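Local coordinates for regulatory protein SWI6 (Saccharomyces cerevisiae, PDB 2XFV), which activates cell-cycle-dependent transcription as the subunit shared by the SBF and MBF complexes with Swi4 and Mbp1, and is represented here by its amino-terminal domain, at residues I36-Y40 / N91-L95. Sequence-based numbering, arbitrary orientation.
Sequences ILQQY and NMLNL
This is a buried apolar contact between helix 34-43 and the C-terminal end of helix 83-92 in the Swi6 amino-terminal domain. Residues 36-40 form one helical turn, in which Y40 N donates a hydrogen bond to I36 O at 2.9 Å. Across the gap, helical phi/psi runs on to L93 (-85/1); N94 is the first to leave it, with positive phi (55/44). N94 N donates a hydrogen bond to N91 O at 3.1 Å, and the helix ends in a Schellman motif. The closest CA atoms are those of Y40 and L93, 7.6 Å apart. L93 (m, t) reaches into the face of helix 34-43 formed by I36 and Y40. L93 CD2 sits over the Y40 ring in a CH-pi contact, 3.9 Å from the centroid and 25° off the normal. L93 CD1 meets I36 CG2 at 3.9 Å. Y40 is t (chi1 -178°), which carries the ring across to the helix end. M92 (t, t, p) makes an oblique Met-aromatic contact, with M92 SD 5.1 Å from the Y40 ring centroid. M92 CE touches Y40 CE2 at 3.8 Å and L37 CD1 at 3.7 Å. No direct hydrogen bond crosses the interface. One water links Y40 OH (3.3 Å) to M92 O (2.9 Å) and donates to the carbonyl. Y67 of helix 57-67 packs on L37 and Y40. L17 of strand 15-22 touches both I36 and L95.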
ATOM      1  N   ILE A  36     -10.047   4.612 -14.364  1.00 18.96           N
ATOM      2  CA  ILE A  36      -8.824   3.828 -14.221  1.00 18.84           C
ATOM      3  C   ILE A  36      -9.118   2.362 -13.922  1.00 19.41           C
ATOM      4  O   ILE A  36      -8.448   1.468 -14.433  1.00 19.55           O
ATOM      5  CB  ILE A  36      -7.895   4.439 -13.141  1.00 22.54           C
ATOM      6  CG1 ILE A  36      -7.233   5.714 -13.695  1.00 23.00           C
ATOM      7  CG2 ILE A  36      -6.835   3.440 -12.699  1.00 22.47           C
ATOM      8  CD1 ILE A  36      -6.572   6.574 -12.625  1.00 23.55           C
ATOM      9  N   LEU A  37     -10.125   2.111 -13.095  1.00 16.16           N
ATOM     10  CA  LEU A  37     -10.481   0.733 -12.752  1.00 19.22           C
ATOM     11  C   LEU A  37     -10.975  -0.051 -13.964  1.00 22.86           C
ATOM     12  O   LEU A  37     -10.655  -1.237 -14.124  1.00 19.14           O
ATOM     13  CB  LEU A  37     -11.529   0.709 -11.626  1.00 16.08           C
ATOM     14  CG  LEU A  37     -11.866  -0.662 -11.018  1.00 24.88           C
ATOM     15  CD1 LEU A  37     -10.616  -1.364 -10.468  1.00 24.23           C
ATOM     16  CD2 LEU A  37     -12.928  -0.515  -9.911  1.00 23.14           C
ATOM     17  N   GLN A  38     -11.775   0.598 -14.808  1.00 17.55           N
ATOM     18  CA  GLN A  38     -12.257  -0.032 -16.039  1.00 20.95           C
ATOM     19  C   GLN A  38     -11.103  -0.371 -16.992  1.00 27.54           C
ATOM     20  O   GLN A  38     -11.055  -1.467 -17.581  1.00 23.13           O
ATOM     21  CB  GLN A  38     -13.291   0.874 -16.738  1.00 21.96           C
ATOM     22  CG  GLN A  38     -13.877   0.291 -18.034  1.00 24.05           C
ATOM     23  CD  GLN A  38     -14.741  -0.939 -17.795  1.00 35.25           C
ATOM     24  OE1 GLN A  38     -14.481  -2.015 -18.343  1.00 47.77           O
ATOM     25  NE2 GLN A  38     -15.771  -0.789 -16.972  1.00 27.01           N
ATOM     26  N   GLN A  39     -10.166   0.562 -17.152  1.00 19.64           N
ATOM     27  CA  GLN A  39      -9.017   0.315 -18.020  1.00 19.57           C
ATOM     28  C   GLN A  39      -8.148  -0.819 -17.474  1.00 24.09           C
ATOM     29  O   GLN A  39      -7.687  -1.682 -18.222  1.00 29.33           O
ATOM     30  CB  GLN A  39      -8.184   1.591 -18.213  1.00 20.67           C
ATOM     31  CG  GLN A  39      -7.091   1.447 -19.264  1.00 22.47           C
ATOM     32  CD  GLN A  39      -7.654   1.189 -20.651  1.00 32.07           C
ATOM     33  OE1 GLN A  39      -8.459   1.968 -21.158  1.00 32.54           O
ATOM     34  NE2 GLN A  39      -7.231   0.093 -21.271  1.00 35.01           N
ATOM     35  N   TYR A  40      -7.921  -0.810 -16.168  1.00 21.31           N
ATOM     36  CA  TYR A  40      -7.169  -1.885 -15.526  1.00 20.06           C
ATOM     37  C   TYR A  40      -7.822  -3.234 -15.813  1.00 22.39           C
ATOM     38  O   TYR A  40      -7.146  -4.202 -16.196  1.00 24.65           O
ATOM     39  CB  TYR A  40      -7.098  -1.648 -14.023  1.00 18.85           C
ATOM     40  CG  TYR A  40      -6.305  -2.691 -13.274  1.00 24.19           C
ATOM     41  CD1 TYR A  40      -4.918  -2.741 -13.379  1.00 25.65           C
ATOM     42  CD2 TYR A  40      -6.938  -3.620 -12.456  1.00 25.57           C
ATOM     43  CE1 TYR A  40      -4.185  -3.690 -12.684  1.00 32.38           C
ATOM     44  CE2 TYR A  40      -6.207  -4.579 -11.761  1.00 29.29           C
ATOM     45  CZ  TYR A  40      -4.831  -4.602 -11.879  1.00 35.21           C
ATOM     46  OH  TYR A  40      -4.092  -5.545 -11.197  1.00 39.65           O
ATOM     47  N   ASN A  91      -3.113   0.068  -3.802  1.00 19.39           N
ATOM     48  CA  ASN A  91      -2.104  -0.995  -3.851  1.00 17.98           C
ATOM     49  C   ASN A  91      -2.234  -1.858  -5.114  1.00 21.68           C
ATOM     50  O   ASN A  91      -1.232  -2.134  -5.804  1.00 21.38           O
ATOM     51  CB  ASN A  91      -2.184  -1.871  -2.590  1.00 16.02           C
ATOM     52  CG  ASN A  91      -1.061  -2.914  -2.522  1.00 18.49           C
ATOM     53  OD1 ASN A  91       0.123  -2.583  -2.641  1.00 21.86           O
ATOM     54  ND2 ASN A  91      -1.434  -4.175  -2.319  1.00 17.40           N
ATOM     55  N   MET A  92      -3.460  -2.296  -5.403  1.00 18.57           N
ATOM     56  CA  MET A  92      -3.730  -3.131  -6.580  1.00 20.50           C
ATOM     57  C   MET A  92      -3.294  -2.446  -7.888  1.00 24.49           C
ATOM     58  O   MET A  92      -2.749  -3.091  -8.792  1.00 20.77           O
ATOM     59  CB  MET A  92      -5.226  -3.477  -6.670  1.00 18.68           C
ATOM     60  CG  MET A  92      -5.563  -4.452  -7.805  1.00 21.55           C
ATOM     61  SD  MET A  92      -7.331  -4.782  -7.971  1.00 21.92           S
ATOM     62  CE  MET A  92      -7.913  -3.243  -8.680  1.00 26.21           C
ATOM     63  N   LEU A  93      -3.555  -1.146  -7.977  1.00 18.87           N
ATOM     64  CA  LEU A  93      -3.237  -0.345  -9.164  1.00 19.20           C
ATOM     65  C   LEU A  93      -1.796   0.186  -9.178  1.00 24.40           C
ATOM     66  O   LEU A  93      -1.395   0.889 -10.113  1.00 21.84           O
ATOM     67  CB  LEU A  93      -4.213   0.833  -9.271  1.00 16.82           C
ATOM     68  CG  LEU A  93      -5.704   0.491  -9.370  1.00 19.34           C
ATOM     69  CD1 LEU A  93      -6.575   1.750  -9.205  1.00 18.23           C
ATOM     70  CD2 LEU A  93      -6.022  -0.226 -10.678  1.00 22.02           C
ATOM     71  N   ASN A  94      -1.028  -0.157  -8.144  1.00 18.94           N
ATOM     72  CA  ASN A  94       0.336   0.333  -7.966  0.64 22.49           C
ATOM     73  C   ASN A  94       0.407   1.864  -7.987  1.00 24.30           C
ATOM     74  O   ASN A  94       1.298   2.465  -8.600  1.00 22.21           O
ATOM     75  CB  ASN A  94       1.301  -0.312  -8.975  0.64 26.62           C
ATOM     76  CG  ASN A  94       1.479  -1.814  -8.738  0.64 34.85           C
ATOM     77  OD1 ASN A  94       1.458  -2.610  -9.678  0.64 44.93           O
ATOM     78  ND2 ASN A  94       1.643  -2.202  -7.475  0.64 27.27           N
ATOM     79  N   LEU A  95      -0.541   2.485  -7.286  1.00 20.01           N
ATOM     80  CA  LEU A  95      -0.610   3.944  -7.169  1.00 19.40           C
ATOM     81  C   LEU A  95      -0.422   4.419  -5.727  1.00 24.95           C
ATOM     82  O   LEU A  95      -0.570   5.614  -5.436  1.00 23.56           O
ATOM     83  CB  LEU A  95      -1.953   4.466  -7.702  1.00 19.74           C
ATOM     84  CG  LEU A  95      -2.183   4.344  -9.209  1.00 22.40           C
ATOM     85  CD1 LEU A  95      -3.551   4.894  -9.590  1.00 23.25           C
ATOM     86  CD2 LEU A  95      -1.074   5.067  -9.988  1.00 24.53           C
TER
HETATM   87  O   HOH W   1      -1.961  -5.898  -8.704  1.00 41.22           O